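Local coordinates for protein carbamate kinase (Mycoplasma penetrans, PDB 4AXS) that probably catalyses reversible phosphoryl transfer between carbamoyl phosphate and ADP, making ATP in the arginine deiminase pathway, at residues A[247-252]-A[316-321]; A[289-294]-A[310-315]. One frame throughout, in Å; residues are numbered along the deposited sequence.

In the fold
The two contacts load opposite faces of one central sheet. Contact 1 lays helix 318-321 on one face of strand 247-251; contact 2 brings the start of helix 292-302 to the other face, at the neighbouring parallel strand 309-313. Their centres lie about 9 Å apart, and probable backbone hydrogen bonds join them, Val250 N with Ile311 O (2.7 Å) and Ile311 N with Phe248 O (2.9 Å). Ala321 CB also packs 3.4 Å from Ala313 CB, so the helix of contact 1 spans both strands. A sulfate, probably from the crystallisation liquor, sits next to Thr252 of contact 1 and Lys294 of contact 2, and may mark an anion pocket.

Contact 1. Residues A[247-252]-A[316-321]; sequences IFVVLT and SKVEDA. With SO4 (sulfate ion), chain C.
One outer layer of the alpha/beta sandwich of the amino acid kinase fold meets the central sheet here, where Val318 of the short helix 318-321 rests on Val249 and Leu251 of strand 247-251. The joint illustrates how a single branched residue can seat a helix on a strand, since one methyl does the touching. In Val318, chi1 of 51° puts CG1 in the crowded position between N and the carbonyl carbon and leaves CG2 anti to N, aimed at the sheet. Val318 CG2 comes 4.0 Å from Leu251 CD2 and 4.3 Å from Val249 CG1. The leucine reaches the helix through its end: its CB is not directed at the helix, yet CG, held anti to the carbonyl carbon at chi1 -65°, brings CD2 to the valine, the two side chains crossing at about a right angle. Two residues apart on the strand, the partners also meet each other, Val249 CG1 lying 3.7 Å from Leu251 CD2, and so form a small buried apolar patch. No hydrogen bond crosses between the segments. Lys317 is the N-cap residue, and the first turn is closed by a weak bond from Ala321 N to Lys317 O.

Next along the chain, Thr252 OG1 donates to O1 of the sulfate; the refined length is very short and therefore doubtful. Asn34 ND2 binds the same anion. Phe248 and Val250 look to the other face, where Val250 CG2 lies over the rim of the Phe248 ring and both side chains meet helix 232-242. Strand 247-251 thus runs between strands 27-31 and 309-313, sandwiched by helices 318-321 and 232-242, and a salt bridge from Glu319 to Lys53 ties the short helix to helix 48-59.

Contact 2. Residues A[289-294]-A[310-315]; sequences GSMLPK and AIIADL
Lys294, in the first turn of helix 292-302, and Met291, just before it, converge on Ile312 of strand 309-313, and the lysine does two jobs along its length. Its CB, pointing to the strand, packs 4.1 Å from Ile312 CD1. From there the chain turns aside: CG and CD lead away from the isoleucine, and a bend at chi3 (136°) followed by another at chi4 (52°) curls the ammonium back over its own helix start, the side chain touching Val250 and Thr252 on the way. NZ donates to Ser290 O at 3.1 Å, lying in the carbonyl plane with a C=O...N angle of 155°. That bond helps hold the tip against the turn before the helix, while long, weak ion pairs run from NZ to Asp233 and to the sulfate.

Ile312 meets this pair with CD1 leading. Besides the lysine, that methyl meets Met291 SD at 4.3 Å, at the end of a side chain folded twice. Ile295, one residue further along the helix, also lies against Ile312.

Strand 309-313 lies parallel to strand 247-251, and the connection between them is a long beta-alpha-beta crossover that includes helix 292-302, typical of the alpha/beta sandwich of amino acid kinases, with a lysine at the helix's N-terminal end near a bound sulfate, which may mark an anion pocket.

Contact 1. Residues A[247-252]-A[316-321]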
ATOM      1  N   ILE A 247       3.499 -25.463  -0.520  1.00 58.03           N
ATOM      2  CA  ILE A 247       4.581 -25.128   0.388  1.00 55.03           C
ATOM      3  C   ILE A 247       4.402 -23.741   1.032  1.00 54.24           C
ATOM      4  O   ILE A 247       3.885 -22.805   0.416  1.00 45.75           O
ATOM      5  CB  ILE A 247       5.956 -25.194  -0.334  1.00 52.06           C
ATOM      6  CG1 ILE A 247       6.163 -26.558  -0.999  1.00 54.62           C
ATOM      7  CG2 ILE A 247       7.084 -24.896   0.628  1.00 52.43           C
ATOM      8  CD1 ILE A 247       5.738 -26.625  -2.456  1.00 51.12           C
ATOM      9  N   PHE A 248       4.834 -23.653   2.287  1.00 52.55           N
ATOM     10  CA  PHE A 248       4.924 -22.423   3.042  1.00 45.03           C
ATOM     11  C   PHE A 248       6.370 -22.289   3.510  1.00 48.25           C
ATOM     12  O   PHE A 248       6.794 -23.009   4.403  1.00 51.28           O
ATOM     13  CB  PHE A 248       3.971 -22.483   4.239  1.00 41.57           C
ATOM     14  CG  PHE A 248       4.043 -21.277   5.147  1.00 46.23           C
ATOM     15  CD1 PHE A 248       4.414 -20.027   4.653  1.00 46.71           C
ATOM     16  CD2 PHE A 248       3.715 -21.384   6.494  1.00 46.04           C
ATOM     17  CE1 PHE A 248       4.476 -18.910   5.495  1.00 43.53           C
ATOM     18  CE2 PHE A 248       3.774 -20.272   7.343  1.00 43.65           C
ATOM     19  CZ  PHE A 248       4.154 -19.033   6.841  1.00 39.69           C
ATOM     20  N   VAL A 249       7.139 -21.390   2.898  1.00 47.15           N
ATOM     21  CA  VAL A 249       8.531 -21.195   3.298  1.00 43.50           C
ATOM     22  C   VAL A 249       8.710 -19.984   4.194  1.00 43.58           C
ATOM     23  O   VAL A 249       8.329 -18.871   3.833  1.00 46.70           O
ATOM     24  CB  VAL A 249       9.462 -20.985   2.099  1.00 46.93           C
ATOM     25  CG1 VAL A 249      10.883 -20.680   2.589  1.00 41.34           C
ATOM     26  CG2 VAL A 249       9.434 -22.184   1.169  1.00 47.09           C
ATOM     27  N   VAL A 250       9.319 -20.210   5.348  1.00 39.42           N
ATOM     28  CA  VAL A 250       9.591 -19.161   6.314  1.00 43.14           C
ATOM     29  C   VAL A 250      11.081 -18.834   6.311  1.00 47.79           C
ATOM     30  O   VAL A 250      11.903 -19.655   6.747  1.00 43.76           O
ATOM     31  CB  VAL A 250       9.172 -19.617   7.726  1.00 46.87           C
ATOM     32  CG1 VAL A 250       9.628 -18.618   8.783  1.00 44.74           C
ATOM     33  CG2 VAL A 250       7.655 -19.859   7.783  1.00 37.20           C
ATOM     34  N   LEU A 251      11.429 -17.648   5.805  1.00 45.64           N
ATOM     35  CA  LEU A 251      12.832 -17.269   5.661  1.00 42.43           C
ATOM     36  C   LEU A 251      13.350 -16.704   6.952  1.00 45.96           C
ATOM     37  O   LEU A 251      12.712 -15.861   7.579  1.00 52.76           O
ATOM     38  CB  LEU A 251      13.027 -16.263   4.544  1.00 46.15           C
ATOM     39  CG  LEU A 251      12.706 -16.791   3.155  1.00 51.59           C
ATOM     40  CD1 LEU A 251      12.977 -15.712   2.114  1.00 53.17           C
ATOM     41  CD2 LEU A 251      13.515 -18.051   2.875  1.00 53.91           C
ATOM     42  N   THR A 252      14.521 -17.172   7.343  1.00 46.42           N
ATOM     43  CA  THR A 252      15.017 -16.931   8.678  1.00 49.11           C
ATOM     44  C   THR A 252      16.500 -17.231   8.648  1.00 48.52           C
ATOM     45  O   THR A 252      16.968 -17.931   7.756  1.00 49.65           O
ATOM     46  CB  THR A 252      14.303 -17.847   9.697  1.00 50.00           C
ATOM     47  OG1 THR A 252      14.502 -17.346  11.025  1.00 52.12           O
ATOM     48  CG2 THR A 252      14.819 -19.285   9.590  1.00 45.45           C
ATOM     49  N   SER A 316      20.189 -17.528   1.713  1.00 52.81           N
ATOM     50  CA  SER A 316      21.261 -17.973   0.822  1.00 59.62           C
ATOM     51  C   SER A 316      20.920 -19.379   0.303  1.00 60.53           C
ATOM     52  O   SER A 316      21.164 -19.705  -0.866  1.00 56.69           O
ATOM     53  CB  SER A 316      22.574 -18.037   1.615  1.00 57.90           C
ATOM     54  OG  SER A 316      22.950 -16.772   2.138  1.00 55.37           O
ATOM     55  N   LYS A 317      20.354 -20.207   1.172  1.00 54.19           N
ATOM     56  CA  LYS A 317      20.261 -21.630   0.880  1.00 62.67           C
ATOM     57  C   LYS A 317      18.834 -22.126   0.690  1.00 64.42           C
ATOM     58  O   LYS A 317      18.500 -23.246   1.093  1.00 62.74           O
ATOM     59  CB  LYS A 317      20.966 -22.419   1.986  1.00 61.35           C
ATOM     60  CG  LYS A 317      22.352 -21.855   2.313  1.00 63.43           C
ATOM     61  CD  LYS A 317      22.923 -22.422   3.596  1.00 62.75           C
ATOM     62  CE  LYS A 317      23.915 -21.465   4.245  1.00 64.27           C
ATOM     63  NZ  LYS A 317      23.241 -20.462   5.120  1.00 67.98           N
ATOM     64  N   VAL A 318      18.005 -21.308   0.049  1.00 57.54           N
ATOM     65  CA  VAL A 318      16.579 -21.593  -0.016  1.00 57.62           C
ATOM     66  C   VAL A 318      16.159 -22.411  -1.234  1.00 63.16           C
ATOM     67  O   VAL A 318      15.140 -23.098  -1.198  1.00 65.90           O
ATOM     68  CB  VAL A 318      15.740 -20.310   0.071  1.00 67.04           C
ATOM     69  CG1 VAL A 318      16.233 -19.271  -0.935  1.00 65.09           C
ATOM     70  CG2 VAL A 318      14.263 -20.627  -0.145  1.00 66.94           C
ATOM     71  N   GLU A 319      16.927 -22.341  -2.315  1.00 65.02           N
ATOM     72  CA  GLU A 319      16.668 -23.228  -3.447  1.00 66.64           C
ATOM     73  C   GLU A 319      17.115 -24.653  -3.092  1.00 68.68           C
ATOM     74  O   GLU A 319      16.441 -25.632  -3.429  1.00 67.13           O
ATOM     75  CB  GLU A 319      17.345 -22.730  -4.733  1.00 66.68           C
ATOM     76  CG  GLU A 319      18.717 -22.102  -4.542  1.00 63.67           C
ATOM     77  CD  GLU A 319      18.648 -20.596  -4.410  1.00 65.95           C
ATOM     78  OE1 GLU A 319      18.283 -19.935  -5.408  1.00 72.60           O
ATOM     79  OE2 GLU A 319      18.951 -20.069  -3.314  1.00 64.16           O
ATOM     80  N   ASP A 320      18.246 -24.760  -2.400  1.00 62.30           N
ATOM     81  CA  ASP A 320      18.665 -26.042  -1.846  1.00 72.93           C
ATOM     82  C   ASP A 320      17.558 -26.561  -0.942  1.00 70.09           C
ATOM     83  O   ASP A 320      17.174 -27.737  -1.004  1.00 65.77           O
ATOM     84  CB  ASP A 320      19.951 -25.898  -1.016  1.00 69.16           C
ATOM     85  CG  ASP A 320      21.188 -25.699  -1.874  1.00 73.02           C
ATOM     86  OD1 ASP A 320      21.748 -26.711  -2.350  1.00 72.50           O
ATOM     87  OD2 ASP A 320      21.604 -24.532  -2.063  1.00 75.91           O
ATOM     88  N   ALA A 321      17.055 -25.657  -0.105  1.00 66.11           N
ATOM     89  CA  ALA A 321      16.106 -26.005   0.945  1.00 64.13           C
ATOM     90  C   ALA A 321      14.868 -26.677   0.381  1.00 65.02           C
ATOM     91  O   ALA A 321      14.304 -27.580   1.004  1.00 68.28           O
ATOM     92  CB  ALA A 321      15.722 -24.771   1.734  1.00 64.77           C
TER
HETATM   93  S   SO4 C1312      14.187 -13.594  11.430  1.00 68.64           S
HETATM   94  O1  SO4 C1312      14.634 -14.959  11.175  1.00 63.77           O
HETATM   95  O2  SO4 C1312      15.345 -12.712  11.261  1.00 60.86           O
HETATM   96  O3  SO4 C1312      13.121 -13.259  10.487  1.00 59.21           O
HETATM   97  O4  SO4 C1312      13.658 -13.481  12.795  1.00 61.57           O

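Contact 2. Residues A[289-294]-A[310-315]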
ATOM      1  N   GLY A 289       9.104 -16.389  20.525  1.00 54.68           N
ATOM      2  CA  GLY A 289       9.251 -15.236  19.659  1.00 59.97           C
ATOM      3  C   GLY A 289      10.032 -15.535  18.387  1.00 65.76           C
ATOM      4  O   GLY A 289       9.482 -15.493  17.280  1.00 67.77           O
ATOM      5  N   SER A 290      11.319 -15.836  18.538  1.00 63.40           N
ATOM      6  CA  SER A 290      12.180 -16.084  17.390  1.00 61.41           C
ATOM      7  C   SER A 290      11.705 -17.285  16.588  1.00 54.21           C
ATOM      8  O   SER A 290      11.299 -17.152  15.437  1.00 60.93           O
ATOM      9  CB  SER A 290      13.635 -16.288  17.832  1.00 71.39           C
ATOM     10  OG  SER A 290      14.486 -16.539  16.718  1.00 75.66           O
ATOM     11  N   MET A 291      11.755 -18.461  17.193  1.00 54.41           N
ATOM     12  CA  MET A 291      11.461 -19.688  16.463  1.00 51.40           C
ATOM     13  C   MET A 291      10.059 -20.242  16.753  1.00 47.75           C
ATOM     14  O   MET A 291       9.399 -20.785  15.864  1.00 43.85           O
ATOM     15  CB  MET A 291      12.523 -20.741  16.766  1.00 46.07           C
ATOM     16  CG  MET A 291      12.440 -21.958  15.873  1.00 49.18           C
ATOM     17  SD  MET A 291      12.882 -21.584  14.164  1.00 49.45           S
ATOM     18  CE  MET A 291      14.547 -20.942  14.376  1.00 46.74           C
ATOM     19  N   LEU A 292       9.607 -20.094  17.994  1.00 46.64           N
ATOM     20  CA  LEU A 292       8.349 -20.694  18.424  1.00 42.17           C
ATOM     21  C   LEU A 292       7.191 -20.357  17.493  1.00 40.51           C
ATOM     22  O   LEU A 292       6.555 -21.263  16.957  1.00 38.52           O
ATOM     23  CB  LEU A 292       8.028 -20.306  19.875  1.00 45.75           C
ATOM     24  CG  LEU A 292       7.008 -21.175  20.620  1.00 47.54           C
ATOM     25  CD1 LEU A 292       7.303 -22.677  20.429  1.00 44.28           C
ATOM     26  CD2 LEU A 292       6.963 -20.808  22.103  1.00 43.37           C
ATOM     27  N   PRO A 293       6.920 -19.051  17.292  1.00 41.58           N
ATOM     28  CA  PRO A 293       5.827 -18.597  16.425  1.00 38.28           C
ATOM     29  C   PRO A 293       5.952 -19.127  15.006  1.00 36.95           C
ATOM     30  O   PRO A 293       4.923 -19.438  14.402  1.00 35.66           O
ATOM     31  CB  PRO A 293       5.994 -17.071  16.422  1.00 42.85           C
ATOM     32  CG  PRO A 293       6.661 -16.765  17.701  1.00 42.13           C
ATOM     33  CD  PRO A 293       7.614 -17.911  17.920  1.00 46.14           C
ATOM     34  N   LYS A 294       7.176 -19.227  14.487  1.00 35.69           N
ATOM     35  CA  LYS A 294       7.398 -19.726  13.132  1.00 34.56           C
ATOM     36  C   LYS A 294       7.070 -21.207  13.063  1.00 37.75           C
ATOM     37  O   LYS A 294       6.445 -21.687  12.113  1.00 38.38           O
ATOM     38  CB  LYS A 294       8.841 -19.507  12.691  1.00 35.77           C
ATOM     39  CG  LYS A 294       9.419 -18.153  13.037  1.00 42.47           C
ATOM     40  CD  LYS A 294      10.880 -18.067  12.629  1.00 46.09           C
ATOM     41  CE  LYS A 294      11.170 -16.736  11.953  1.00 52.30           C
ATOM     42  NZ  LYS A 294      10.706 -15.587  12.793  1.00 60.94           N
ATOM     43  N   ALA A 310       6.142 -27.361   5.108  1.00 53.27           N
ATOM     44  CA  ALA A 310       6.555 -26.017   5.496  1.00 50.76           C
ATOM     45  C   ALA A 310       8.055 -26.028   5.672  1.00 51.52           C
ATOM     46  O   ALA A 310       8.612 -26.917   6.327  1.00 55.12           O
ATOM     47  CB  ALA A 310       5.856 -25.571   6.782  1.00 46.82           C
ATOM     48  N   ILE A 311       8.725 -25.056   5.075  1.00 47.65           N
ATOM     49  CA  ILE A 311      10.170 -25.070   5.125  1.00 49.79           C
ATOM     50  C   ILE A 311      10.686 -23.872   5.880  1.00 46.65           C
ATOM     51  O   ILE A 311      10.339 -22.749   5.559  1.00 46.33           O
ATOM     52  CB  ILE A 311      10.781 -25.096   3.721  1.00 51.04           C
ATOM     53  CG1 ILE A 311      10.325 -26.352   2.974  1.00 46.80           C
ATOM     54  CG2 ILE A 311      12.305 -25.053   3.809  1.00 49.46           C
ATOM     55  CD1 ILE A 311      10.673 -26.358   1.501  1.00 48.53           C
ATOM     56  N   ILE A 312      11.504 -24.128   6.894  1.00 45.05           N
ATOM     57  CA  ILE A 312      12.164 -23.067   7.636  1.00 44.89           C
ATOM     58  C   ILE A 312      13.649 -23.044   7.311  1.00 45.59           C
ATOM     59  O   ILE A 312      14.440 -23.694   7.977  1.00 52.33           O
ATOM     60  CB  ILE A 312      11.988 -23.235   9.154  1.00 42.98           C
ATOM     61  CG1 ILE A 312      10.511 -23.168   9.538  1.00 45.17           C
ATOM     62  CG2 ILE A 312      12.751 -22.167   9.901  1.00 42.02           C
ATOM     63  CD1 ILE A 312      10.296 -22.979  11.029  1.00 39.85           C
ATOM     64  N   ALA A 313      14.025 -22.287   6.286  1.00 52.44           N
ATOM     65  CA  ALA A 313      15.421 -22.208   5.866  1.00 44.67           C
ATOM     66  C   ALA A 313      15.903 -20.765   5.702  1.00 47.91           C
ATOM     67  O   ALA A 313      15.112 -19.820   5.784  1.00 48.69           O
ATOM     68  CB  ALA A 313      15.628 -22.993   4.579  1.00 43.48           C
ATOM     69  N   ASP A 314      17.205 -20.610   5.462  1.00 49.13           N
ATOM     70  CA  ASP A 314      17.827 -19.298   5.299  1.00 51.02           C
ATOM     71  C   ASP A 314      17.721 -18.812   3.859  1.00 54.97           C
ATOM     72  O   ASP A 314      17.427 -19.586   2.950  1.00 55.93           O
ATOM     73  CB  ASP A 314      19.252 -19.296   5.863  1.00 53.13           C
ATOM     74  CG  ASP A 314      19.981 -17.966   5.635  1.00 60.21           C
ATOM     75  OD1 ASP A 314      19.323 -16.901   5.594  1.00 58.66           O
ATOM     76  OD2 ASP A 314      21.227 -17.980   5.504  1.00 64.54           O
ATOM     77  N   LEU A 315      17.943 -17.512   3.674  1.00 57.83           N
ATOM     78  CA  LEU A 315      17.943 -16.885   2.355  1.00 58.42           C
ATOM     79  C   LEU A 315      18.938 -17.352   1.295  1.00 58.21           C
ATOM     80  O   LEU A 315      18.581 -17.532   0.127  1.00 59.83           O
ATOM     81  CB  LEU A 315      18.355 -15.422   2.503  1.00 58.78           C
ATOM     82  CG  LEU A 315      17.238 -14.417   2.799  1.00 59.81           C
ATOM     83  CD1 LEU A 315      16.552 -13.968   1.511  1.00 53.83           C
ATOM     84  CD2 LEU A 315      16.239 -15.003   3.801  1.00 59.45           C
TER